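Local coordinates for protein cytochrome c, putative (Shewanella oneidensis, PDB 1SP3) that carries eight covalently attached c-type hemes and probably acts as a respiratory oxidoreductase, consistent with reduction of tetrathionate, at residues K95-I100 with G106-D111; C232-I237 with P286-Y291; P238-N243 with P328-T333. All coordinates share one frame; numbering follows the deposited sequence.

Overall arrangement
Contact 1 comes first along the chain and stands alone, at the covalent attachment of one heme. Its centre lies about 35 Å from that of contact 2 and about 29 Å from that of contact 3, across the centre of the chain from both. Contacts 2 and 3 are neighbours, with centres about 10 Å apart and segments that alternate in sequence: 238-243 follows directly on 232-237, while 286-291 and 328-333 lie on adjacent antiparallel strands of the same mixed sheet. Gln287 O and Phe329 N probably form a hydrogen bond between those strands. Another heme-binding helix, 232-236, and the loop leaving it are thus both laid against this sheet.

Contact 1 of 3, residues K95-I100 with G106-D111; sequences KVDCLI and GTYVKD. With HEC (heme c), chain E.
Asp97 and Tyr108 reach for each other from opposite directions, and the carboxylate meets the phenol at its rim: OD2 lies at the ring edge, in plane, while the carboxylate itself is turned 84° to the ring. Tyr108 OH donates to Asp97 OD2 at 2.4 Å. Lys110, likewise pointing head-on toward Asp97, forms a salt bridge from NZ to Asp97 OD2 at 2.5 Å. Both lengths are very short, and their exact values are doubtful. With CG anti to the backbone N, chi1 -177°, Asp97 sends its carboxylate out to this pair. The lysine chain bends at chi3 and chi4 to bring its amine round to the oxygen.

Asp97 stands immediately before a CXXCH heme-binding motif whose first cysteine, Cys98, is joined through SG to CAB of the heme; Cys101 makes the second thioether and His102 is an axial ligand. The other carboxylate oxygen, Asp97 OD1, caps the turn into the motif's helix. It accepts from Ile100 N at 2.8 Å, approached from above the carboxylate plane, and more weakly from Leu99 N. One carboxylate therefore ties the start of this helix to the 106-111 segment.

Leu99 covers one face of the phenol in a CH-pi contact, its CB 3.7 Å from the centroid of the Tyr108 ring. Leu99 CD1 packs on Tyr108 CE1 at 3.6 Å. The side chains of Ile100 and Tyr108 cross at about a right angle, Ile100 CB approaching Tyr108 CE2 at 3.6 Å, and Ile100 CD1 continues to the Lys110 methylene CD at 3.8 Å. Beyond the two segments, Tyr108 OH is also hydrogen-bonded to Tyr81 OH, Lys110 NZ is hydrogen-bonded to the carbonyls of Gly80 and Gly116, and Ile127 of helix 124-129 touches both Leu99 and Tyr108.

Contact 2 of 3, residues C232-I237 with P286-Y291; sequences CQTCHI and PQYAWY. With HEC (heme c), chain I.
The helix 232-236 is a CXXCH heme-binding motif, here set beside a β-strand at 287-291. Cys232 SG and Cys235 SG form thioethers to CAB and CAC of the heme. His236 NE2 binds the heme FE at 2.0 Å; His218 is the other axial ligand. On the strand side of the helix, Thr234 offers its methyl to Tyr288. Thr234 CG2 comes obliquely to the ring, 3.6 Å from Tyr288 CE2. The threonine rotamer sets CG2 anti to the backbone N and OG1 beside that nitrogen (chi1 -66°), and OG1 is hydrogen-bonded to Ile326 O. At the start of the 286-291 segment, the Pro286 ring brings CG to within 3.7 Å of Ile237 O, just past the helix end.

A water lies at the edge of the Tyr288 ring, in its plane. It donates to Thr234 O at 2.6 Å and to Ile237 O at 2.7 Å, and accepts from Tyr288 OH at 2.5 Å. The phenol oxygen is also hydrogen-bonded to Arg420 NH1. The water thus satisfies one carbonyl in the last turn of the heme-binding helix and one just beyond it, and links them to the strand without a direct polar bond between the segments, while the nearby arginine would probably polarise the phenol and strengthen its donation to the water.

Contact 3 of 3, residues P238-N243 with P328-T333; sequences PFFAKN and PFKVHT
Phe240 lays the far end of its ring across the aliphatic chain of Lys330, the two side chains crossing at about a right angle. This is the close part of the contact: Phe240 CE1 lies 3.6 Å from Lys330 CD, Phe240 CZ is 3.7 Å from Lys330 CB, and Lys330 CG lies near both ring atoms. The approach is oblique to the ring. A chi1 of 69° puts Phe240 CG between the backbone N and the carbonyl carbon, and the ring projects from the loop to the strand. Lys330 runs extended past it before bending at chi4, taking NZ away to the carbonyls of Lys153 and Lys247, so the methylenes do the packing and the ammonium serves other partners.

Toward CE2 the packing thins: Phe240 CE2 comes no nearer than 4.4 Å to Phe329 O, and the backbones stay well apart, with 8.4 Å between Phe240 CA and Lys330 CA.

Backbone bonding to Val284 anchors Phe240 in the loop after helix 232-236. Lys330 belongs to strand 325-339, which pairs in the mixed sheet with strands that include 246-251, 287-291 and 387-397, and its side chain also touches Thr246 on the first of these.

Contact 1 of 3, residues K95-I100 with G106-D111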
loop_
_atom_site.group_PDB
_atom_site.type_symbol
_atom_site.label_atom_id
_atom_site.label_comp_id
_atom_site.label_asym_id
_atom_site.label_seq_id
_atom_site.Cartn_x
_atom_site.Cartn_y
_atom_site.Cartn_z
ATOM N N LYS A 95 3.393 -24.098 -3.346
ATOM C CA LYS A 95 2.546 -23.110 -2.645
ATOM C C LYS A 95 2.443 -21.735 -3.298
ATOM O O LYS A 95 1.867 -20.815 -2.726
ATOM C CB LYS A 95 3.026 -22.927 -1.184
ATOM C CG LYS A 95 2.985 -24.243 -0.369
ATOM C CD LYS A 95 1.670 -24.987 -0.574
ATOM C CE LYS A 95 1.605 -26.305 0.295
ATOM N NZ LYS A 95 0.193 -26.848 0.353
ATOM N N VAL A 96 2.989 -21.565 -4.495
ATOM C CA VAL A 96 2.877 -20.255 -5.162
ATOM C C VAL A 96 1.523 -20.176 -5.757
ATOM O O VAL A 96 1.010 -21.197 -6.163
ATOM C CB VAL A 96 3.967 -20.125 -6.210
ATOM C CG1 VAL A 96 3.859 -18.813 -7.005
ATOM C CG2 VAL A 96 5.303 -20.276 -5.482
ATOM N N ASP A 97 0.908 -18.990 -5.767
ATOM C CA ASP A 97 -0.360 -18.834 -6.446
ATOM C C ASP A 97 -0.096 -18.270 -7.853
ATOM O O ASP A 97 0.298 -17.109 -7.999
ATOM C CB ASP A 97 -1.282 -17.937 -5.573
ATOM C CG ASP A 97 -2.710 -17.765 -6.166
ATOM O OD1 ASP A 97 -2.938 -17.985 -7.416
ATOM O OD2 ASP A 97 -3.678 -17.385 -5.429
ATOM N N CYS A 98 -0.217 -19.117 -8.861
ATOM C CA CYS A 98 0.008 -18.776 -10.253
ATOM C C CYS A 98 -1.195 -18.241 -10.869
ATOM O O CYS A 98 -1.079 -17.565 -11.848
ATOM C CB CYS A 98 0.404 -19.974 -11.137
ATOM S SG CYS A 98 1.917 -20.662 -10.526
ATOM N N LEU A 99 -2.355 -18.498 -10.293
ATOM C CA LEU A 99 -3.621 -18.054 -10.879
ATOM C C LEU A 99 -4.051 -16.617 -10.587
ATOM O O LEU A 99 -4.784 -16.002 -11.416
ATOM C CB LEU A 99 -4.715 -19.006 -10.398
ATOM C CG LEU A 99 -4.350 -20.454 -10.685
ATOM C CD1 LEU A 99 -5.377 -21.344 -9.917
ATOM C CD2 LEU A 99 -4.316 -20.760 -12.228
ATOM N N ILE A 100 -3.651 -16.095 -9.425
ATOM C CA ILE A 100 -4.138 -14.794 -9.058
ATOM C C ILE A 100 -3.691 -13.709 -10.103
ATOM O O ILE A 100 -4.475 -12.819 -10.463
ATOM C CB ILE A 100 -3.802 -14.456 -7.595
ATOM C CG1 ILE A 100 -4.414 -13.107 -7.130
ATOM C CG2 ILE A 100 -2.316 -14.449 -7.376
ATOM C CD1 ILE A 100 -5.820 -13.272 -6.792
ATOM N N GLY A 106 -11.938 -13.948 -14.771
ATOM C CA GLY A 106 -12.541 -13.017 -13.829
ATOM C C GLY A 106 -13.225 -13.752 -12.729
ATOM O O GLY A 106 -13.881 -13.138 -11.907
ATOM N N THR A 107 -13.120 -15.075 -12.677
ATOM C CA THR A 107 -13.817 -15.758 -11.576
ATOM C C THR A 107 -12.873 -16.166 -10.439
ATOM O O THR A 107 -13.355 -16.571 -9.365
ATOM C CB THR A 107 -14.558 -17.013 -12.038
ATOM O OG1 THR A 107 -13.605 -18.048 -12.398
ATOM C CG2 THR A 107 -15.417 -16.714 -13.265
ATOM N N TYR A 108 -11.550 -16.134 -10.676
ATOM C CA TYR A 108 -10.642 -16.631 -9.644
ATOM C C TYR A 108 -10.620 -15.643 -8.461
ATOM O O TYR A 108 -10.421 -14.455 -8.631
ATOM C CB TYR A 108 -9.240 -16.966 -10.168
ATOM C CG TYR A 108 -8.277 -17.429 -9.067
ATOM C CD1 TYR A 108 -8.227 -18.744 -8.658
ATOM C CD2 TYR A 108 -7.374 -16.521 -8.467
ATOM C CE1 TYR A 108 -7.305 -19.177 -7.713
ATOM C CE2 TYR A 108 -6.442 -16.968 -7.522
ATOM C CZ TYR A 108 -6.438 -18.280 -7.141
ATOM O OH TYR A 108 -5.581 -18.682 -6.173
ATOM N N VAL A 109 -10.905 -16.160 -7.273
ATOM C CA VAL A 109 -11.043 -15.348 -6.076
ATOM C C VAL A 109 -10.485 -16.159 -4.894
ATOM O O VAL A 109 -10.835 -17.340 -4.726
ATOM C CB VAL A 109 -12.534 -15.027 -5.763
ATOM C CG1 VAL A 109 -12.676 -14.362 -4.340
ATOM C CG2 VAL A 109 -13.141 -14.097 -6.817
ATOM N N LYS A 110 -9.665 -15.517 -4.080
ATOM C CA LYS A 110 -9.025 -16.094 -2.850
ATOM C C LYS A 110 -9.951 -15.742 -1.696
ATOM O O LYS A 110 -10.411 -14.618 -1.547
ATOM C CB LYS A 110 -7.626 -15.480 -2.617
ATOM C CG LYS A 110 -6.570 -15.946 -3.645
ATOM C CD LYS A 110 -5.259 -15.152 -3.589
ATOM C CE LYS A 110 -4.269 -15.675 -2.573
ATOM N NZ LYS A 110 -3.384 -16.694 -3.072
ATOM N N ASP A 111 -10.287 -16.762 -0.941
ATOM C CA ASP A 111 -11.146 -16.661 0.197
ATOM C C ASP A 111 -10.549 -15.666 1.231
ATOM O O ASP A 111 -9.474 -15.921 1.758
ATOM C CB ASP A 111 -11.198 -18.059 0.754
ATOM C CG ASP A 111 -12.007 -18.170 2.031
ATOM O OD1 ASP A 111 -12.216 -17.161 2.736
ATOM O OD2 ASP A 111 -12.424 -19.279 2.406
HETATM FE FE HEC E . 3.648 -14.852 -14.143
HETATM C CHA HEC E . 4.724 -13.558 -17.134
HETATM C CHB HEC E . 3.958 -17.962 -15.528
HETATM C CHC HEC E . 2.980 -16.151 -11.078
HETATM C CHD HEC E . 2.947 -11.797 -12.895
HETATM N NA HEC E . 4.200 -15.622 -16.013
HETATM C C1A HEC E . 4.641 -14.908 -17.089
HETATM C C2A HEC E . 5.023 -15.806 -18.190
HETATM C C3A HEC E . 4.844 -17.038 -17.748
HETATM C C4A HEC E . 4.334 -16.928 -16.353
HETATM C CMA HEC E . 5.138 -18.358 -18.538
HETATM C CAA HEC E . 5.574 -15.386 -19.581
HETATM C CBA HEC E . 6.918 -14.613 -19.395
HETATM C CGA HEC E . 7.909 -15.442 -18.590
HETATM O O1A HEC E . 8.065 -16.600 -19.050
HETATM O O2A HEC E . 8.550 -14.973 -17.556
HETATM N NB HEC E . 3.518 -16.632 -13.475
HETATM C C1B HEC E . 3.670 -17.792 -14.172
HETATM C C2B HEC E . 3.545 -18.871 -13.228
HETATM C C3B HEC E . 3.296 -18.361 -12.032
HETATM C C4B HEC E . 3.249 -16.953 -12.146
HETATM C CMB HEC E . 3.628 -20.393 -13.599
HETATM C CAB HEC E . 3.131 -19.145 -10.679
HETATM C CBB HEC E . 4.065 -20.038 -10.221
HETATM N NC HEC E . 3.077 -14.086 -12.259
HETATM C C1C HEC E . 2.817 -14.806 -11.147
HETATM C C2C HEC E . 2.364 -13.913 -10.099
HETATM C C3C HEC E . 2.356 -12.671 -10.584
HETATM C C4C HEC E . 2.831 -12.786 -11.975
HETATM C CMC HEC E . 1.978 -14.396 -8.683
HETATM C CAC HEC E . 1.917 -11.309 -9.911
HETATM C CBC HEC E . 2.160 -10.928 -8.643
HETATM N ND HEC E . 3.816 -13.013 -14.889
HETATM C C1D HEC E . 3.448 -11.864 -14.176
HETATM C C2D HEC E . 3.681 -10.738 -14.993
HETATM C C3D HEC E . 4.302 -11.300 -16.275
HETATM C C4D HEC E . 4.291 -12.702 -16.143
HETATM C CMD HEC E . 3.447 -9.212 -14.654
HETATM C CAD HEC E . 4.731 -10.524 -17.523
HETATM C CBD HEC E . 3.433 -10.206 -18.262
HETATM C CGD HEC E . 3.568 -9.335 -19.493
HETATM O O1D HEC E . 2.520 -8.785 -19.942
HETATM O O2D HEC E . 4.711 -9.197 -20.008
#

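Contact 2 of 3, residues C232-I237 with P286-Y291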
loop_
_atom_site.group_PDB
_atom_site.type_symbol
_atom_site.label_atom_id
_atom_site.label_comp_id
_atom_site.label_asym_id
_atom_site.label_seq_id
_atom_site.Cartn_x
_atom_site.Cartn_y
_atom_site.Cartn_z
ATOM N N CYS A 232 6.466 15.670 -11.075
ATOM C CA CYS A 232 5.356 15.671 -12.032
ATOM C C CYS A 232 4.053 15.344 -11.346
ATOM O O CYS A 232 3.005 15.938 -11.616
ATOM C CB CYS A 232 5.574 14.638 -13.191
ATOM S SG CYS A 232 7.231 14.556 -13.872
ATOM N N GLN A 233 4.108 14.318 -10.498
ATOM C CA GLN A 233 2.928 13.796 -9.789
ATOM C C GLN A 233 2.219 14.899 -9.025
ATOM O O GLN A 233 1.017 14.917 -8.930
ATOM C CB GLN A 233 3.402 12.721 -8.784
ATOM C CG GLN A 233 3.806 11.362 -9.450
ATOM C CD GLN A 233 5.248 11.282 -9.730
ATOM O OE1 GLN A 233 5.910 12.323 -9.980
ATOM N NE2 GLN A 233 5.805 10.060 -9.628
ATOM N N THR A 234 2.940 15.861 -8.462
ATOM C CA THR A 234 2.264 16.953 -7.733
ATOM C C THR A 234 1.247 17.747 -8.545
ATOM O O THR A 234 0.083 17.933 -8.147
ATOM C CB THR A 234 3.372 17.838 -7.081
ATOM O OG1 THR A 234 4.030 17.052 -6.088
ATOM C CG2 THR A 234 2.785 19.107 -6.296
ATOM N N CYS A 235 1.658 18.261 -9.707
ATOM C CA CYS A 235 0.709 19.013 -10.538
ATOM C C CYS A 235 -0.365 18.153 -11.242
ATOM O O CYS A 235 -1.487 18.587 -11.476
ATOM C CB CYS A 235 1.493 19.848 -11.540
ATOM S SG CYS A 235 2.472 21.127 -10.630
ATOM N N HIS A 236 -0.017 16.922 -11.563
ATOM C CA HIS A 236 -0.789 16.088 -12.463
ATOM C C HIS A 236 -1.658 15.074 -11.779
ATOM O O HIS A 236 -2.445 14.380 -12.437
ATOM C CB HIS A 236 0.179 15.416 -13.403
ATOM C CG HIS A 236 0.706 16.374 -14.428
ATOM N ND1 HIS A 236 -0.129 16.960 -15.358
ATOM C CD2 HIS A 236 1.930 16.899 -14.634
ATOM C CE1 HIS A 236 0.564 17.788 -16.103
ATOM N NE2 HIS A 236 1.823 17.729 -15.725
ATOM N N ILE A 237 -1.530 14.964 -10.452
ATOM C CA ILE A 237 -2.550 14.254 -9.672
ATOM C C ILE A 237 -3.205 15.177 -8.632
ATOM O O ILE A 237 -2.923 15.062 -7.427
ATOM C CB ILE A 237 -1.938 12.948 -9.015
ATOM C CG1 ILE A 237 -0.952 12.187 -9.925
ATOM C CG2 ILE A 237 -3.090 11.969 -8.584
ATOM C CD1 ILE A 237 -0.263 10.956 -9.206
ATOM N N PRO A 286 -4.126 15.625 -2.082
ATOM C CA PRO A 286 -2.927 15.123 -1.413
ATOM C C PRO A 286 -2.350 16.182 -0.459
ATOM O O PRO A 286 -2.624 17.336 -0.616
ATOM C CB PRO A 286 -1.948 14.906 -2.578
ATOM C CG PRO A 286 -2.785 14.733 -3.788
ATOM C CD PRO A 286 -3.966 15.685 -3.556
ATOM N N GLN A 287 -1.582 15.734 0.524
ATOM C CA GLN A 287 -0.570 16.559 1.235
ATOM C C GLN A 287 0.759 16.559 0.526
ATOM O O GLN A 287 1.124 15.596 -0.067
ATOM C CB GLN A 287 -0.272 15.899 2.593
ATOM C CG GLN A 287 -1.544 15.697 3.268
ATOM C CD GLN A 287 -1.736 16.815 4.128
ATOM O OE1 GLN A 287 -2.360 17.818 3.714
ATOM N NE2 GLN A 287 -1.082 16.763 5.299
ATOM N N TYR A 288 1.498 17.649 0.611
ATOM C CA TYR A 288 2.750 17.724 -0.182
ATOM C C TYR A 288 3.961 17.656 0.711
ATOM O O TYR A 288 3.973 18.297 1.762
ATOM C CB TYR A 288 2.712 18.992 -0.997
ATOM C CG TYR A 288 1.465 18.903 -1.905
ATOM C CD1 TYR A 288 0.269 19.558 -1.568
ATOM C CD2 TYR A 288 1.482 18.132 -3.045
ATOM C CE1 TYR A 288 -0.879 19.464 -2.366
ATOM C CE2 TYR A 288 0.375 18.032 -3.850
ATOM C CZ TYR A 288 -0.777 18.718 -3.523
ATOM O OH TYR A 288 -1.869 18.532 -4.296
ATOM N N ALA A 289 5.003 16.985 0.295
ATOM C CA ALA A 289 6.165 16.980 1.161
ATOM C C ALA A 289 7.425 16.811 0.349
ATOM O O ALA A 289 7.382 16.156 -0.694
ATOM C CB ALA A 289 6.034 15.945 2.321
ATOM N N TRP A 290 8.523 17.442 0.792
ATOM C CA TRP A 290 9.833 17.085 0.296
ATOM C C TRP A 290 10.080 15.592 0.341
ATOM O O TRP A 290 9.817 14.915 1.364
ATOM C CB TRP A 290 10.972 17.825 1.037
ATOM C CG TRP A 290 10.936 19.302 0.798
ATOM C CD1 TRP A 290 10.525 20.281 1.674
ATOM C CD2 TRP A 290 11.223 19.954 -0.437
ATOM N NE1 TRP A 290 10.564 21.510 1.058
ATOM C CE2 TRP A 290 10.959 21.337 -0.249
ATOM C CE3 TRP A 290 11.651 19.501 -1.712
ATOM C CZ2 TRP A 290 11.174 22.268 -1.240
ATOM C CZ3 TRP A 290 11.881 20.407 -2.674
ATOM C CH2 TRP A 290 11.627 21.778 -2.456
ATOM N N TYR A 291 10.584 15.061 -0.773
ATOM C CA TYR A 291 10.916 13.655 -0.793
ATOM C C TYR A 291 12.137 13.456 -1.628
ATOM O O TYR A 291 12.139 13.800 -2.816
ATOM C CB TYR A 291 9.735 12.831 -1.365
ATOM C CG TYR A 291 9.933 11.297 -1.470
ATOM C CD1 TYR A 291 10.251 10.513 -0.340
ATOM C CD2 TYR A 291 9.804 10.644 -2.704
ATOM C CE1 TYR A 291 10.417 9.128 -0.453
ATOM C CE2 TYR A 291 9.972 9.225 -2.821
ATOM C CZ TYR A 291 10.247 8.497 -1.662
ATOM O OH TYR A 291 10.465 7.140 -1.789
HETATM FE FE HEC I . 2.892 19.072 -16.741
HETATM C CHA HEC I . 0.766 19.749 -19.100
HETATM C CHB HEC I . 3.788 16.137 -18.219
HETATM C CHC HEC I . 5.618 18.669 -14.514
HETATM C CHD HEC I . 1.819 21.641 -14.822
HETATM N NA HEC I . 2.416 18.082 -18.453
HETATM C C1A HEC I . 1.530 18.630 -19.329
HETATM C C2A HEC I . 1.423 17.688 -20.417
HETATM C C3A HEC I . 2.267 16.676 -20.221
HETATM C C4A HEC I . 2.880 16.885 -18.923
HETATM C CMA HEC I . 2.491 15.489 -21.205
HETATM C CAA HEC I . 0.550 17.932 -21.674
HETATM C CBA HEC I . 1.386 18.859 -22.565
HETATM C CGA HEC I . 0.564 19.300 -23.762
HETATM O O1A HEC I . 0.354 18.501 -24.665
HETATM O O2A HEC I . 0.058 20.438 -23.773
HETATM N NB HEC I . 4.399 17.719 -16.430
HETATM C C1B HEC I . 4.495 16.528 -17.120
HETATM C C2B HEC I . 5.606 15.817 -16.623
HETATM C C3B HEC I . 6.146 16.526 -15.662
HETATM C C4B HEC I . 5.405 17.727 -15.509
HETATM C CMB HEC I . 6.105 14.494 -17.238
HETATM C CAB HEC I . 7.430 16.186 -14.875
HETATM C CBB HEC I . 8.488 16.070 -15.718
HETATM N NC HEC I . 3.600 19.974 -14.982
HETATM C C1C HEC I . 4.671 19.591 -14.209
HETATM C C2C HEC I . 4.685 20.408 -13.058
HETATM C C3C HEC I . 3.602 21.241 -13.129
HETATM C C4C HEC I . 2.915 20.969 -14.369
HETATM C CMC HEC I . 5.739 20.234 -11.945
HETATM C CAC HEC I . 3.125 22.308 -12.079
HETATM C CBC HEC I . 3.940 23.203 -11.413
HETATM N ND HEC I . 1.522 20.465 -16.862
HETATM C C1D HEC I . 1.189 21.460 -15.990
HETATM C C2D HEC I . 0.136 22.290 -16.540
HETATM C C3D HEC I . -0.229 21.618 -17.791
HETATM C C4D HEC I . 0.705 20.553 -17.968
HETATM C CMD HEC I . -0.561 23.518 -15.827
HETATM C CAD HEC I . -1.336 22.065 -18.843
HETATM C CBD HEC I . -0.637 23.139 -19.703
HETATM C CGD HEC I . -0.171 22.402 -20.947
HETATM O O1D HEC I . -1.058 21.713 -21.611
HETATM O O2D HEC I . 1.082 22.489 -21.285
HETATM O O HOH W 1 -1.489 17.070 -6.304
#

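Contact 3 of 3, residues P238-N243 with P328-T333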
loop_
_atom_site.group_PDB
_atom_site.type_symbol
_atom_site.label_atom_id
_atom_site.label_comp_id
_atom_site.label_asym_id
_atom_site.label_seq_id
_atom_site.Cartn_x
_atom_site.Cartn_y
_atom_site.Cartn_z
ATOM N N PRO A 238 -4.093 16.105 -9.055
ATOM C CA PRO A 238 -4.699 17.094 -8.126
ATOM C C PRO A 238 -5.638 16.428 -7.142
ATOM O O PRO A 238 -5.907 17.033 -6.087
ATOM C CB PRO A 238 -5.539 18.012 -9.034
ATOM C CG PRO A 238 -5.707 17.131 -10.450
ATOM C CD PRO A 238 -4.521 16.276 -10.466
ATOM N N PHE A 239 -6.138 15.224 -7.445
ATOM C CA PHE A 239 -7.055 14.506 -6.530
ATOM C C PHE A 239 -6.855 12.987 -6.612
ATOM O O PHE A 239 -6.575 12.430 -7.721
ATOM C CB PHE A 239 -8.525 14.797 -6.848
ATOM C CG PHE A 239 -8.910 16.282 -6.686
ATOM C CD1 PHE A 239 -8.933 17.143 -7.804
ATOM C CD2 PHE A 239 -9.206 16.806 -5.418
ATOM C CE1 PHE A 239 -9.368 18.516 -7.664
ATOM C CE2 PHE A 239 -9.625 18.182 -5.243
ATOM C CZ PHE A 239 -9.720 19.038 -6.382
ATOM N N PHE A 240 -7.033 12.323 -5.461
ATOM C CA PHE A 240 -7.226 10.900 -5.430
ATOM C C PHE A 240 -8.593 10.529 -4.781
ATOM O O PHE A 240 -9.382 11.411 -4.365
ATOM C CB PHE A 240 -6.017 10.282 -4.751
ATOM C CG PHE A 240 -5.919 10.595 -3.293
ATOM C CD1 PHE A 240 -6.521 9.776 -2.368
ATOM C CD2 PHE A 240 -5.144 11.659 -2.835
ATOM C CE1 PHE A 240 -6.390 10.039 -1.005
ATOM C CE2 PHE A 240 -5.031 11.955 -1.485
ATOM C CZ PHE A 240 -5.622 11.166 -0.572
ATOM N N ALA A 241 -8.882 9.230 -4.673
ATOM C CA ALA A 241 -10.218 8.769 -4.249
ATOM C C ALA A 241 -11.280 9.549 -5.065
ATOM O O ALA A 241 -12.209 10.115 -4.550
ATOM C CB ALA A 241 -10.431 8.988 -2.724
ATOM N N LYS A 242 -11.067 9.631 -6.352
ATOM C CA LYS A 242 -11.953 10.378 -7.216
ATOM C C LYS A 242 -13.344 9.795 -7.270
ATOM O O LYS A 242 -14.293 10.543 -7.431
ATOM C CB LYS A 242 -11.349 10.376 -8.601
ATOM C CG LYS A 242 -10.261 11.365 -8.842
ATOM C CD LYS A 242 -9.613 11.046 -10.244
ATOM C CE LYS A 242 -8.545 12.039 -10.538
ATOM N NZ LYS A 242 -7.939 11.879 -11.896
ATOM N N ASN A 243 -13.488 8.465 -7.179
ATOM C CA ASN A 243 -14.765 7.808 -7.519
ATOM C C ASN A 243 -15.498 7.204 -6.326
ATOM O O ASN A 243 -16.683 6.915 -6.424
ATOM C CB ASN A 243 -14.579 6.750 -8.608
ATOM C CG ASN A 243 -14.053 7.365 -9.898
ATOM O OD1 ASN A 243 -14.486 8.451 -10.304
ATOM N ND2 ASN A 243 -13.059 6.736 -10.490
ATOM N N PRO A 328 3.357 14.393 -3.837
ATOM C CA PRO A 328 2.047 14.282 -3.211
ATOM C C PRO A 328 1.874 12.960 -2.490
ATOM O O PRO A 328 2.328 11.892 -2.934
ATOM C CB PRO A 328 1.096 14.256 -4.421
ATOM C CG PRO A 328 1.870 13.517 -5.453
ATOM C CD PRO A 328 3.357 13.733 -5.176
ATOM N N PHE A 329 1.119 13.036 -1.411
ATOM C CA PHE A 329 1.009 11.926 -0.520
ATOM C C PHE A 329 -0.409 11.804 0.038
ATOM O O PHE A 329 -1.091 12.813 0.306
ATOM C CB PHE A 329 1.948 12.137 0.683
ATOM C CG PHE A 329 3.384 11.957 0.357
ATOM C CD1 PHE A 329 4.161 13.055 -0.083
ATOM C CD2 PHE A 329 3.968 10.691 0.451
ATOM C CE1 PHE A 329 5.470 12.903 -0.345
ATOM C CE2 PHE A 329 5.310 10.510 0.138
ATOM C CZ PHE A 329 6.051 11.643 -0.276
ATOM N N LYS A 330 -0.803 10.575 0.263
ATOM C CA LYS A 330 -1.961 10.320 1.062
ATOM C C LYS A 330 -1.530 10.066 2.516
ATOM O O LYS A 330 -0.518 9.341 2.803
ATOM C CB LYS A 330 -2.787 9.141 0.537
ATOM C CG LYS A 330 -3.801 8.701 1.625
ATOM C CD LYS A 330 -4.787 7.696 1.162
ATOM C CE LYS A 330 -5.898 7.554 2.302
ATOM N NZ LYS A 330 -6.116 6.136 2.595
ATOM N N VAL A 331 -2.248 10.700 3.435
ATOM C CA VAL A 331 -1.842 10.649 4.840
ATOM C C VAL A 331 -3.021 10.115 5.659
ATOM O O VAL A 331 -4.125 10.644 5.576
ATOM C CB VAL A 331 -1.480 12.045 5.365
ATOM C CG1 VAL A 331 -1.195 12.012 6.907
ATOM C CG2 VAL A 331 -0.271 12.667 4.524
ATOM N N HIS A 332 -2.834 9.033 6.354
ATOM C CA HIS A 332 -3.928 8.444 7.129
ATOM C C HIS A 332 -3.592 8.660 8.644
ATOM O O HIS A 332 -2.427 8.491 8.999
ATOM C CB HIS A 332 -4.007 6.972 6.812
ATOM C CG HIS A 332 -5.065 6.257 7.595
ATOM N ND1 HIS A 332 -4.774 5.283 8.519
ATOM C CD2 HIS A 332 -6.421 6.342 7.552
ATOM C CE1 HIS A 332 -5.900 4.779 9.001
ATOM N NE2 HIS A 332 -6.914 5.421 8.444
ATOM N N THR A 333 -4.553 9.141 9.473
ATOM C CA THR A 333 -4.275 9.324 10.884
ATOM C C THR A 333 -5.125 8.396 11.731
ATOM O O THR A 333 -6.035 7.784 11.234
ATOM C CB THR A 333 -4.425 10.752 11.333
ATOM O OG1 THR A 333 -5.744 11.164 11.121
ATOM C CG2 THR A 333 -3.621 11.743 10.399
#